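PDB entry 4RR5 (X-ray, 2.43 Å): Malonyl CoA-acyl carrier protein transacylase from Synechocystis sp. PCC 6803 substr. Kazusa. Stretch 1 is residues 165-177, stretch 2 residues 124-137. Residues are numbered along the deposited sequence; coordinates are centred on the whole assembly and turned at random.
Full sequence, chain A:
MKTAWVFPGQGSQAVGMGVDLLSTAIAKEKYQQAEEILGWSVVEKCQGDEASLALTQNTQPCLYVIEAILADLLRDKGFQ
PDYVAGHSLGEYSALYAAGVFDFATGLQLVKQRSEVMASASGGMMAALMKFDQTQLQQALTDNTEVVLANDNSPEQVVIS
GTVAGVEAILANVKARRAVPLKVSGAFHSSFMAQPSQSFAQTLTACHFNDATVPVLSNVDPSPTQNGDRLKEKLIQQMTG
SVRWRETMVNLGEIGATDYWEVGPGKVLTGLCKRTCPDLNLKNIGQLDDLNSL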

# COMPACT_ATOMS: atom_id res chain seq x y z
N GLY A 165 -6.45 11.39 -21.24
CA GLY A 165 -6.61 12.39 -20.19
C GLY A 165 -5.40 12.63 -19.29
O GLY A 165 -5.12 13.77 -18.90
N VAL A 166 -4.70 11.55 -18.93
CA VAL A 166 -3.57 11.66 -18.02
C VAL A 166 -2.38 12.27 -18.74
O VAL A 166 -1.66 13.10 -18.18
CB VAL A 166 -3.17 10.30 -17.43
CG1 VAL A 166 -1.95 10.46 -16.54
CG2 VAL A 166 -4.32 9.71 -16.64
N GLU A 167 -2.18 11.88 -20.00
CA GLU A 167 -1.17 12.51 -20.85
C GLU A 167 -1.40 14.03 -21.02
O GLU A 167 -0.44 14.80 -21.14
CB GLU A 167 -1.15 11.83 -22.23
CG GLU A 167 -0.67 10.38 -22.20
CD GLU A 167 0.84 10.27 -22.05
OE1 GLU A 167 1.35 9.13 -22.04
OE2 GLU A 167 1.52 11.32 -21.94
N ALA A 168 -2.67 14.45 -20.99
CA ALA A 168 -3.03 15.85 -21.16
C ALA A 168 -2.52 16.70 -20.01
O ALA A 168 -1.68 17.59 -20.21
CB ALA A 168 -4.55 15.99 -21.28
N ILE A 169 -3.04 16.43 -18.82
CA ILE A 169 -2.63 17.12 -17.60
C ILE A 169 -1.10 17.12 -17.46
O ILE A 169 -0.53 18.12 -17.01
CB ILE A 169 -3.29 16.47 -16.36
CG1 ILE A 169 -4.78 16.80 -16.33
CG2 ILE A 169 -2.63 16.92 -15.06
CD1 ILE A 169 -5.46 16.45 -15.04
N LEU A 170 -0.46 16.03 -17.89
CA LEU A 170 1.01 15.94 -17.91
C LEU A 170 1.65 17.10 -18.65
O LEU A 170 2.63 17.71 -18.18
CB LEU A 170 1.47 14.63 -18.57
CG LEU A 170 1.40 13.35 -17.72
CD1 LEU A 170 2.30 12.24 -18.27
CD2 LEU A 170 1.74 13.66 -16.27
N ALA A 171 1.09 17.41 -19.82
CA ALA A 171 1.65 18.44 -20.70
C ALA A 171 1.22 19.86 -20.33
O ALA A 171 1.86 20.82 -20.73
CB ALA A 171 1.26 18.12 -22.14
N ASN A 172 0.15 19.99 -19.54
CA ASN A 172 -0.37 21.31 -19.20
C ASN A 172 -0.60 21.50 -17.68
O ASN A 172 -1.61 22.06 -17.23
CB ASN A 172 -1.65 21.59 -19.98
CG ASN A 172 -1.96 23.08 -20.09
OD1 ASN A 172 -1.93 23.82 -19.10
ND2 ASN A 172 -2.22 23.53 -21.31
N VAL A 173 0.34 20.99 -16.89
CA VAL A 173 0.48 21.35 -15.48
C VAL A 173 1.97 21.53 -15.19
O VAL A 173 2.77 20.64 -15.46
CB VAL A 173 -0.12 20.30 -14.52
CG1 VAL A 173 0.37 20.51 -13.11
CG2 VAL A 173 -1.64 20.36 -14.54
N LYS A 174 2.33 22.70 -14.65
CA LYS A 174 3.73 22.95 -14.34
C LYS A 174 4.17 22.01 -13.23
O LYS A 174 3.56 21.97 -12.14
CB LYS A 174 3.97 24.41 -13.94
CG LYS A 174 5.45 24.82 -13.96
CD LYS A 174 6.07 24.83 -12.57
CE LYS A 174 7.58 25.04 -12.64
NZ LYS A 174 8.30 23.75 -12.80
N ALA A 175 5.23 21.27 -13.55
CA ALA A 175 5.88 20.25 -12.73
C ALA A 175 6.77 19.42 -13.61
O ALA A 175 6.38 19.04 -14.71
CB ALA A 175 4.88 19.34 -12.07
N ARG A 176 7.96 19.10 -13.13
CA ARG A 176 8.55 17.86 -13.57
C ARG A 176 9.55 17.44 -12.51
O ARG A 176 10.08 18.29 -11.76
CB ARG A 176 9.13 17.94 -15.03
CG ARG A 176 10.13 19.02 -15.40
CD ARG A 176 10.20 19.12 -16.96
NE ARG A 176 8.85 19.07 -17.55
CZ ARG A 176 7.96 20.05 -17.45
NH1 ARG A 176 8.27 21.17 -16.79
NH2 ARG A 176 6.75 19.92 -17.99
N ARG A 177 9.75 16.12 -12.42
CA ARG A 177 9.18 15.21 -13.44
C ARG A 177 7.74 14.75 -13.22
O ARG A 177 7.16 14.89 -12.14
CB ARG A 177 10.08 13.99 -13.61
CG ARG A 177 10.82 14.00 -14.94
CD ARG A 177 9.85 13.83 -16.10
NE ARG A 177 10.48 14.05 -17.40
CZ ARG A 177 11.19 13.14 -18.05
NH1 ARG A 177 11.40 11.94 -17.50
NH2 ARG A 177 11.71 13.42 -19.23
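Stretch 2 (124-137) MMAALMKFDQTQLQ

Packing of residues 124-137 on residues 165-177 in the cyanobacterial malonyl CoA-acyl carrier protein transacylase. Stretch 2 runs as a strand from Met124 to Met129, passes through a short loop at Lys130-Asp132 and enters a helix at Gln133 that continues beyond Gln137. Stretch 1 is the last part of a helix, 165-171, followed by an extended segment from Val173 to Arg177. Strand and helix point nearly the same way: their axes make an angle of 20° and approach to 8.5 Å, a spacing filled by side chains. Along the strand, Met124 and Ala126 direct CB toward the helix while Met125 and Ala127 turn away. The small Ala126 leaves room for two larger neighbours: its CB lies 3.6 Å from Val166 CG1 and 4.0 Å from Leu170 CD2. Met124, all-trans, reaches along the helix, bringing its CE to 3.7 Å from Val166 CG1 and 3.9 Å from Glu167 OE1, while Val166 CG2 rests 3.6 Å from Met124 O. One turn on, Leu170 and Leu128 both start sideways but their ends come nearer, and they meet with Leu170 CD2 3.8 Å from Leu128 CD2.

Past the helix end the contact becomes closer and more polar. Val173 is the knob here: its CG2 presses to 3.3 Å from Gln135 O and 4.1 Å from Leu136 CA, while its CG1 lies 4.3 Å from Phe131 CB. Leu136 CD1 also reaches back to Ile169 CG2, at 4.2 Å, so the first turn of the stretch 2 helix touches both the helix and the extended part of stretch 1. Gln135 reaches across with an extended side chain to the backbone of Lys174, its OE1 accepting a hydrogen bond from Lys174 N (2.7 Å); Gln135 N is held by the N-cap Asp132, through Asp132 OD2 at 2.9 Å. Asp132 N in turn donates to Lys174 O (2.8 Å), so Lys174 is gripped by its backbone at both N and O, while the end of its side chain leads away. At Ala175 the backbones come to 4.1 Å between Ala175 CA and Phe131 CA. Ala175 CB is pressed tightly against the loop, 3.2 Å from Lys130 O and 3.3 Å from Phe131 CB, whereas the end of the Phe131 side chain leads away. Arg176 points its CB away, and beyond the cis peptide preceding Arg177 the last clasp is a nearly straight hydrogen bond from Met129 N to Arg177 O (3.1 Å). The contact buries 798 Å², both sides summed.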

# COMPACT_ATOMS: atom_id res chain seq x y z
N MET A 124 -4.68 4.32 -17.22
CA MET A 124 -3.31 4.71 -16.90
C MET A 124 -3.19 5.62 -15.67
O MET A 124 -4.10 6.38 -15.34
CB MET A 124 -2.72 5.40 -18.14
CG MET A 124 -1.33 5.93 -18.00
SD MET A 124 -1.09 7.24 -19.21
CE MET A 124 0.23 8.15 -18.40
N MET A 125 -2.05 5.55 -14.98
CA MET A 125 -1.75 6.46 -13.88
C MET A 125 -0.37 7.11 -14.05
O MET A 125 0.56 6.48 -14.56
CB MET A 125 -1.80 5.73 -12.54
CG MET A 125 -2.97 4.77 -12.38
SD MET A 125 -2.78 3.80 -10.89
CE MET A 125 -3.22 5.01 -9.64
N ALA A 126 -0.24 8.35 -13.59
CA ALA A 126 1.04 9.06 -13.59
C ALA A 126 1.30 9.75 -12.26
O ALA A 126 0.36 10.19 -11.59
CB ALA A 126 1.10 10.08 -14.72
N ALA A 127 2.57 9.86 -11.89
CA ALA A 127 2.92 10.57 -10.66
C ALA A 127 3.47 11.95 -11.01
O ALA A 127 4.06 12.16 -12.06
CB ALA A 127 3.93 9.78 -9.85
N LEU A 128 3.27 12.90 -10.10
CA LEU A 128 3.69 14.27 -10.34
C LEU A 128 4.50 14.73 -9.16
O LEU A 128 4.04 14.69 -8.03
CB LEU A 128 2.48 15.19 -10.56
CG LEU A 128 1.64 14.91 -11.80
CD1 LEU A 128 0.28 15.57 -11.71
CD2 LEU A 128 2.37 15.42 -13.01
N MET A 129 5.74 15.14 -9.42
CA MET A 129 6.58 15.59 -8.32
C MET A 129 6.86 17.06 -8.52
O MET A 129 7.27 17.47 -9.61
CB MET A 129 7.88 14.77 -8.24
CG MET A 129 8.93 15.44 -7.35
SD MET A 129 10.36 14.47 -6.80
CE MET A 129 11.07 15.60 -5.59
N LYS A 130 6.62 17.84 -7.47
CA LYS A 130 6.86 19.27 -7.48
C LYS A 130 6.01 19.99 -8.53
O LYS A 130 6.51 20.41 -9.58
CB LYS A 130 8.35 19.56 -7.71
CG LYS A 130 9.03 20.30 -6.56
CD LYS A 130 9.47 19.34 -5.47
CE LYS A 130 9.94 20.09 -4.24
NZ LYS A 130 8.81 20.77 -3.55
N PHE A 131 4.72 20.14 -8.24
CA PHE A 131 3.78 20.69 -9.21
C PHE A 131 3.10 21.96 -8.73
O PHE A 131 3.09 22.27 -7.54
CB PHE A 131 2.70 19.64 -9.56
CG PHE A 131 1.99 19.09 -8.37
CD1 PHE A 131 2.47 17.97 -7.72
CD2 PHE A 131 0.83 19.70 -7.90
CE1 PHE A 131 1.82 17.47 -6.61
CE2 PHE A 131 0.17 19.20 -6.80
CZ PHE A 131 0.67 18.09 -6.15
N ASP A 132 2.52 22.68 -9.67
CA ASP A 132 1.69 23.82 -9.33
C ASP A 132 0.35 23.31 -8.82
O ASP A 132 -0.48 22.86 -9.61
CB ASP A 132 1.50 24.72 -10.55
CG ASP A 132 1.16 26.14 -10.16
OD1 ASP A 132 2.05 26.82 -9.62
OD2 ASP A 132 0.01 26.57 -10.39
N GLN A 133 0.16 23.36 -7.50
CA GLN A 133 -1.07 22.87 -6.88
C GLN A 133 -2.30 23.57 -7.47
O GLN A 133 -3.36 22.96 -7.64
CB GLN A 133 -1.02 23.06 -5.37
CG GLN A 133 0.29 22.61 -4.74
CD GLN A 133 0.24 22.60 -3.21
OE1 GLN A 133 -0.83 22.49 -2.61
NE2 GLN A 133 1.41 22.72 -2.58
N THR A 134 -2.14 24.85 -7.81
CA THR A 134 -3.17 25.63 -8.48
C THR A 134 -3.47 25.11 -9.89
O THR A 134 -4.63 24.86 -10.23
CB THR A 134 -2.76 27.11 -8.56
OG1 THR A 134 -2.41 27.57 -7.24
CG2 THR A 134 -3.89 27.95 -9.11
N GLN A 135 -2.43 24.96 -10.71
CA GLN A 135 -2.59 24.44 -12.06
C GLN A 135 -3.07 22.99 -12.08
O GLN A 135 -3.62 22.53 -13.07
CB GLN A 135 -1.29 24.54 -12.84
CG GLN A 135 -0.94 25.93 -13.25
CD GLN A 135 0.46 26.03 -13.78
OE1 GLN A 135 1.02 25.04 -14.26
NE2 GLN A 135 1.05 27.23 -13.70
N LEU A 136 -2.84 22.27 -10.99
CA LEU A 136 -3.33 20.91 -10.90
C LEU A 136 -4.85 20.91 -10.77
O LEU A 136 -5.54 20.12 -11.42
CB LEU A 136 -2.69 20.16 -9.73
CG LEU A 136 -3.13 18.69 -9.66
CD1 LEU A 136 -2.79 17.98 -10.98
CD2 LEU A 136 -2.52 17.97 -8.46
N GLN A 137 -5.38 21.82 -9.94
CA GLN A 137 -6.82 21.90 -9.71
C GLN A 137 -7.61 22.31 -10.93
O GLN A 137 -8.69 21.77 -11.17
CB GLN A 137 -7.13 22.89 -8.61
CG GLN A 137 -7.35 22.25 -7.28
CD GLN A 137 -6.57 22.97 -6.25
OE1 GLN A 137 -6.23 24.14 -6.45
NE2 GLN A 137 -6.22 22.30 -5.17